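Local coordinates for protein (soluble lytic transglycosylase SLT70) (PDB 1QSA), which cleaves the glycosidic bonds between N-acetylmuramic acid and N-acetylglucosamine in peptidoglycan, leaving a 1,6-anhydro bond on the muramic acid, at residues A[487-492]-A[496-501]; A[503-508]-A[531-536]. One frame throughout, in Å; residues are numbered along the deposited sequence.

Contact 1 (A[487-492]-A[496-501]). With SO4 (sulfate ion), chain J.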
loop_
_atom_site.group_PDB
_atom_site.type_symbol
_atom_site.label_atom_id
_atom_site.label_comp_id
_atom_site.label_asym_id
_atom_site.label_seq_id
_atom_site.Cartn_x
_atom_site.Cartn_y
_atom_site.Cartn_z
ATOM N N SER A 487 -6.556 0.268 8.431
ATOM C CA SER A 487 -5.165 0.430 8.007
ATOM C C SER A 487 -4.240 0.307 9.224
ATOM O O SER A 487 -4.696 0.332 10.366
ATOM C CB SER A 487 -4.968 1.793 7.332
ATOM O OG SER A 487 -4.917 2.829 8.296
ATOM N N PRO A 488 -2.931 0.141 8.987
ATOM C CA PRO A 488 -1.965 0.021 10.084
ATOM C C PRO A 488 -1.968 1.218 11.044
ATOM O O PRO A 488 -1.597 1.068 12.206
ATOM C CB PRO A 488 -0.633 -0.111 9.351
ATOM C CG PRO A 488 -1.014 -0.805 8.081
ATOM C CD PRO A 488 -2.278 -0.081 7.685
ATOM N N VAL A 489 -2.381 2.399 10.571
ATOM C CA VAL A 489 -2.436 3.580 11.438
ATOM C C VAL A 489 -3.810 3.773 12.089
ATOM O O VAL A 489 -4.032 4.740 12.818
ATOM C CB VAL A 489 -1.988 4.884 10.713
ATOM C CG1 VAL A 489 -0.505 4.797 10.353
ATOM C CG2 VAL A 489 -2.826 5.129 9.466
ATOM N N GLY A 490 -4.741 2.868 11.798
ATOM C CA GLY A 490 -6.060 2.939 12.410
ATOM C C GLY A 490 -7.215 3.502 11.601
ATOM O O GLY A 490 -8.300 3.679 12.172
ATOM N N ALA A 491 -7.000 3.816 10.314
ATOM C CA ALA A 491 -8.084 4.358 9.454
ATOM C C ALA A 491 -9.087 3.224 9.327
ATOM O O ALA A 491 -8.714 2.098 8.997
ATOM C CB ALA A 491 -7.551 4.788 8.089
ATOM N N SER A 492 -10.366 3.542 9.473
ATOM C CA SER A 492 -11.373 2.500 9.531
ATOM C C SER A 492 -12.543 2.524 8.566
ATOM O O SER A 492 -13.110 3.582 8.274
ATOM C CB SER A 492 -11.944 2.439 10.948
ATOM O OG SER A 492 -10.938 2.123 11.899
ATOM N N GLN A 496 -12.450 4.899 5.293
ATOM C CA GLN A 496 -11.155 4.936 5.977
ATOM C C GLN A 496 -10.983 6.164 6.856
ATOM O O GLN A 496 -10.052 6.965 6.695
ATOM C CB GLN A 496 -10.029 4.797 4.943
ATOM C CG GLN A 496 -9.916 3.365 4.370
ATOM C CD GLN A 496 -9.367 2.402 5.396
ATOM O OE1 GLN A 496 -8.157 2.343 5.622
ATOM N NE2 GLN A 496 -10.252 1.673 6.058
ATOM N N ILE A 497 -11.912 6.280 7.791
ATOM C CA ILE A 497 -11.974 7.391 8.725
ATOM C C ILE A 497 -11.059 7.169 9.924
ATOM O O ILE A 497 -11.112 6.122 10.566
ATOM C CB ILE A 497 -13.424 7.567 9.220
ATOM C CG1 ILE A 497 -14.364 7.803 8.026
ATOM C CG2 ILE A 497 -13.521 8.791 10.129
ATOM C CD1 ILE A 497 -15.842 7.737 8.413
ATOM N N MET A 498 -10.203 8.159 10.197
ATOM C CA MET A 498 -9.294 8.106 11.351
ATOM C C MET A 498 -10.115 8.464 12.602
ATOM O O MET A 498 -11.042 9.269 12.533
ATOM C CB MET A 498 -8.142 9.104 11.167
ATOM C CG MET A 498 -7.110 8.697 10.102
ATOM S SD MET A 498 -6.128 7.284 10.600
ATOM C CE MET A 498 -5.035 8.040 11.836
ATOM N N PRO A 499 -9.801 7.851 13.755
ATOM C CA PRO A 499 -10.531 8.129 14.999
ATOM C C PRO A 499 -10.577 9.621 15.331
ATOM O O PRO A 499 -11.621 10.138 15.708
ATOM C CB PRO A 499 -9.743 7.333 16.044
ATOM C CG PRO A 499 -9.244 6.152 15.243
ATOM C CD PRO A 499 -8.799 6.785 13.947
ATOM N N GLY A 500 -9.457 10.316 15.137
ATOM C CA GLY A 500 -9.407 11.747 15.421
ATOM C C GLY A 500 -10.355 12.532 14.527
ATOM O O GLY A 500 -11.074 13.422 14.984
ATOM N N THR A 501 -10.365 12.181 13.241
ATOM C CA THR A 501 -11.243 12.819 12.271
ATOM C C THR A 501 -12.708 12.584 12.633
ATOM O O THR A 501 -13.527 13.496 12.524
ATOM C CB THR A 501 -11.002 12.259 10.876
ATOM O OG1 THR A 501 -9.615 12.401 10.557
ATOM C CG2 THR A 501 -11.846 13.005 9.854
HETATM S S SO4 J . -5.765 9.684 15.480
HETATM O O1 SO4 J . -5.408 8.341 15.981
HETATM O O2 SO4 J . -6.867 9.576 14.504
HETATM O O3 SO4 J . -6.172 10.545 16.611
HETATM O O4 SO4 J . -4.591 10.283 14.807
#
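Q496, S492 and A491 bury most of the surface here. S492 and I497 form a single antiparallel, hydrogen-bonded bridge: S492 N gives its hydrogen to I497 O at 2.9 Å, and I497 N returns one to S492 O at 3.0 Å. The first donor sits well above the carbonyl plane, 50° out of it. Q496 and I497 both face S492, which makes this a G1 beta bulge, with Q496 in the left-handed helical region (phi 45°, psi 58°).

From there the Q496 chain folds back under A491. With CG anti to the carbonyl carbon, the chain bends at chi2, which lays the amide alongside the A491 backbone, with OE1 3.5 Å from A491 CB. NE2 is held from outside the pair, by a hydrogen bond to G493 O and a weak one to V485 O. These hold the amide where the Q496 side chain comes, at nearest approach, within about 3 Å of that of E478, the predicted active-site residue.

M498, the N-cap residue of helix 499-509, curls over the other side of A491. Bent at chi2 and chi3, it brings SD 3.8 Å from A491 CB, while CE reaches V489 O at 3.6 Å. The loop it meets is a type I turn from S487 to G490, braced by S487 OG, which accepts from A491 N at 3.1 Å and, weakly, from V489 N.

Past the cap, G500 N makes a hydrogen bond of 2.8 Å to O2 of a sulfate, an ion probably from the crystallisation liquor. In the fold, the bridge joins the loop following helix 468-479 to the start of helix 499-509, while helix 523-540 packs behind: N526 ND2 bonds S492 O, and I529 meets I497.

Contact 2 (A[503-508]-A[531-536]); sequences THTVKM and TSYLQY
In one of its two modelled conformers, M508 lays its thioether over one face of the Y536 ring, a Met-aromatic contact between two helices of the lysozyme-like Slt domain. The helices, 499-509 and 523-540, cross steeply: the axes of the two short segments run at 75° and come within 9.7 Å. Both atoms at the end of the methionine take part. SD stands 4.1 Å from the centroid of the Y536 ring, and CE approaches more closely, at 3.5 Å from the same centroid, displaced toward the CD1 side as a CH-pi contact. With a second conformer present, this contact is tentative.

T505 makes the other half of the join, where the backbones come nearest, opposite Y533. Its two branches part ways: CG2, anti to the backbone N, rests 3.7 Å from S532 CB, whereas OG1 meets Y533 obliquely near CD1. That hydroxyl is committed to its own helix, bonding T501 O one turn back, and in the conformer given S532 OG bonds N528 O; no hydrogen bond passes between the two segments.

Farther out, I529 of helix 523-540 also touches T505, and F509 of helix 499-509 touches S532 and Y536. Y536 has its CG anti to the backbone N (chi1 166°), swinging the ring out toward helix 499-509, and its OH makes a weak hydrogen bond to Q540 NE2.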
loop_
_atom_site.group_PDB
_atom_site.type_symbol
_atom_site.label_atom_id
_atom_site.label_comp_id
_atom_site.label_asym_id
_atom_site.label_seq_id
_atom_site.Cartn_x
_atom_site.Cartn_y
_atom_site.Cartn_z
ATOM N N THR A 503 -14.030 11.954 15.630
ATOM C CA THR A 503 -14.332 12.744 16.820
ATOM C C THR A 503 -14.524 14.220 16.465
ATOM O O THR A 503 -15.498 14.854 16.885
ATOM C CB THR A 503 -13.198 12.602 17.865
ATOM O OG1 THR A 503 -13.111 11.238 18.281
ATOM C CG2 THR A 503 -13.475 13.471 19.085
ATOM N N HIS A 504 -13.619 14.753 15.647
ATOM C CA HIS A 504 -13.679 16.149 15.232
ATOM C C HIS A 504 -14.917 16.447 14.379
ATOM O O HIS A 504 -15.567 17.475 14.551
ATOM C CB HIS A 504 -12.398 16.503 14.472
ATOM C CG HIS A 504 -12.240 17.964 14.195
ATOM N ND1 HIS A 504 -11.673 18.443 13.031
ATOM C CD2 HIS A 504 -12.546 19.054 14.940
ATOM C CE1 HIS A 504 -11.633 19.763 13.075
ATOM N NE2 HIS A 504 -12.156 20.157 14.222
ATOM N N THR A 505 -15.268 15.514 13.496
ATOM C CA THR A 505 -16.424 15.660 12.605
ATOM C C THR A 505 -17.739 15.621 13.391
ATOM O O THR A 505 -18.639 16.432 13.173
ATOM C CB THR A 505 -16.409 14.544 11.521
ATOM O OG1 THR A 505 -15.271 14.735 10.671
ATOM C CG2 THR A 505 -17.672 14.588 10.672
ATOM N N VAL A 506 -17.843 14.663 14.303
ATOM C CA VAL A 506 -19.028 14.521 15.138
ATOM C C VAL A 506 -19.257 15.796 15.959
ATOM O O VAL A 506 -20.397 16.227 16.125
ATOM C CB VAL A 506 -18.876 13.266 16.033
ATOM C CG1 VAL A 506 -19.803 13.305 17.228
ATOM C CG2 VAL A 506 -19.100 12.016 15.168
ATOM N N LYS A 507 -18.184 16.436 16.412
ATOM C CA LYS A 507 -18.334 17.684 17.173
ATOM C C LYS A 507 -18.741 18.854 16.265
ATOM O O LYS A 507 -19.683 19.599 16.571
ATOM C CB LYS A 507 -17.047 18.027 17.916
ATOM C CG LYS A 507 -17.110 19.366 18.659
ATOM C CD LYS A 507 -15.870 19.558 19.499
ATOM C CE LYS A 507 -15.924 20.858 20.291
ATOM N NZ LYS A 507 -14.749 20.961 21.209
ATOM N N MET A 508 -18.057 18.985 15.127
ATOM C CA MET A 508 -18.341 20.063 14.177
ATOM C C MET A 508 -19.767 20.050 13.620
ATOM O O MET A 508 -20.371 21.108 13.441
ATOM C CB MET A 508 -17.367 20.007 12.988
ATOM C CG MET A 508 -16.040 20.744 13.167
ATOM S SD MET A 508 -15.147 20.968 11.577
ATOM C CE MET A 508 -16.407 20.477 10.389
ATOM N N THR A 531 -19.375 10.977 4.965
ATOM C CA THR A 531 -20.010 11.946 4.051
ATOM C C THR A 531 -20.023 13.342 4.688
ATOM O O THR A 531 -19.941 14.351 4.000
ATOM C CB THR A 531 -21.460 11.569 3.644
ATOM O OG1 THR A 531 -22.293 11.427 4.806
ATOM C CG2 THR A 531 -21.479 10.296 2.794
ATOM N N SER A 532 -20.132 13.391 6.008
ATOM C CA SER A 532 -20.101 14.662 6.724
ATOM C C SER A 532 -18.727 15.338 6.572
ATOM O O SER A 532 -18.654 16.496 6.164
ATOM C CB SER A 532 -20.464 14.489 8.198
ATOM O OG SER A 532 -21.856 14.259 8.328
ATOM N N TYR A 533 -17.638 14.599 6.797
ATOM C CA TYR A 533 -16.312 15.212 6.648
ATOM C C TYR A 533 -16.051 15.590 5.187
ATOM O O TYR A 533 -15.521 16.671 4.894
ATOM C CB TYR A 533 -15.209 14.286 7.159
ATOM C CG TYR A 533 -13.858 14.986 7.213
ATOM C CD1 TYR A 533 -13.647 16.061 8.082
ATOM C CD2 TYR A 533 -12.839 14.646 6.323
ATOM C CE1 TYR A 533 -12.448 16.794 8.050
ATOM C CE2 TYR A 533 -11.633 15.375 6.287
ATOM C CZ TYR A 533 -11.456 16.444 7.144
ATOM O OH TYR A 533 -10.305 17.210 7.053
ATOM N N LEU A 534 -16.455 14.714 4.266
ATOM C CA LEU A 534 -16.260 14.973 2.837
ATOM C C LEU A 534 -17.015 16.238 2.424
ATOM O O LEU A 534 -16.473 17.087 1.709
ATOM C CB LEU A 534 -16.722 13.760 2.027
ATOM C CG LEU A 534 -16.416 13.785 0.518
ATOM C CD1 LEU A 534 -14.910 13.889 0.269
ATOM C CD2 LEU A 534 -16.999 12.540 -0.139
ATOM N N GLN A 535 -18.239 16.398 2.930
ATOM C CA GLN A 535 -19.038 17.594 2.640
ATOM C C GLN A 535 -18.343 18.838 3.223
ATOM O O GLN A 535 -18.321 19.898 2.597
ATOM C CB GLN A 535 -20.450 17.440 3.235
ATOM C CG GLN A 535 -21.278 18.733 3.278
ATOM C CD GLN A 535 -21.521 19.372 1.924
ATOM O OE1 GLN A 535 -21.644 18.695 0.904
ATOM N NE2 GLN A 535 -21.623 20.694 1.920
ATOM N N TYR A 536 -17.734 18.687 4.400
ATOM C CA TYR A 536 -17.023 19.787 5.042
ATOM C C TYR A 536 -15.878 20.295 4.155
ATOM O O TYR A 536 -15.814 21.491 3.867
ATOM C CB TYR A 536 -16.493 19.357 6.419
ATOM C CG TYR A 536 -15.472 20.307 7.024
ATOM C CD1 TYR A 536 -15.802 21.621 7.352
ATOM C CD2 TYR A 536 -14.164 19.885 7.248
ATOM C CE1 TYR A 536 -14.834 22.496 7.896
ATOM C CE2 TYR A 536 -13.208 20.742 7.782
ATOM C CZ TYR A 536 -13.545 22.035 8.105
ATOM O OH TYR A 536 -12.582 22.850 8.662
#

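Helix 499-509 runs through both contacts: its N-terminal end lies in contact 1 and its later turns press on helix 523-540 in contact 2. Their centres are 14 Å apart, and they meet directly where T501 CG2 packs 3.9 Å from Y533 CG. Both are partly buried, but their chemistry differs. Contact 1, beside the predicted catalytic glutamate, relies on backbone hydrogen bonds and a bent glutamine. Contact 2, farther from that residue, has side chains alone, from buried T505 and S532 out to exposed M508. A methionine serves in each, bent round a loop backbone in contact 1 and, in one conformer, laid over an aromatic ring in contact 2.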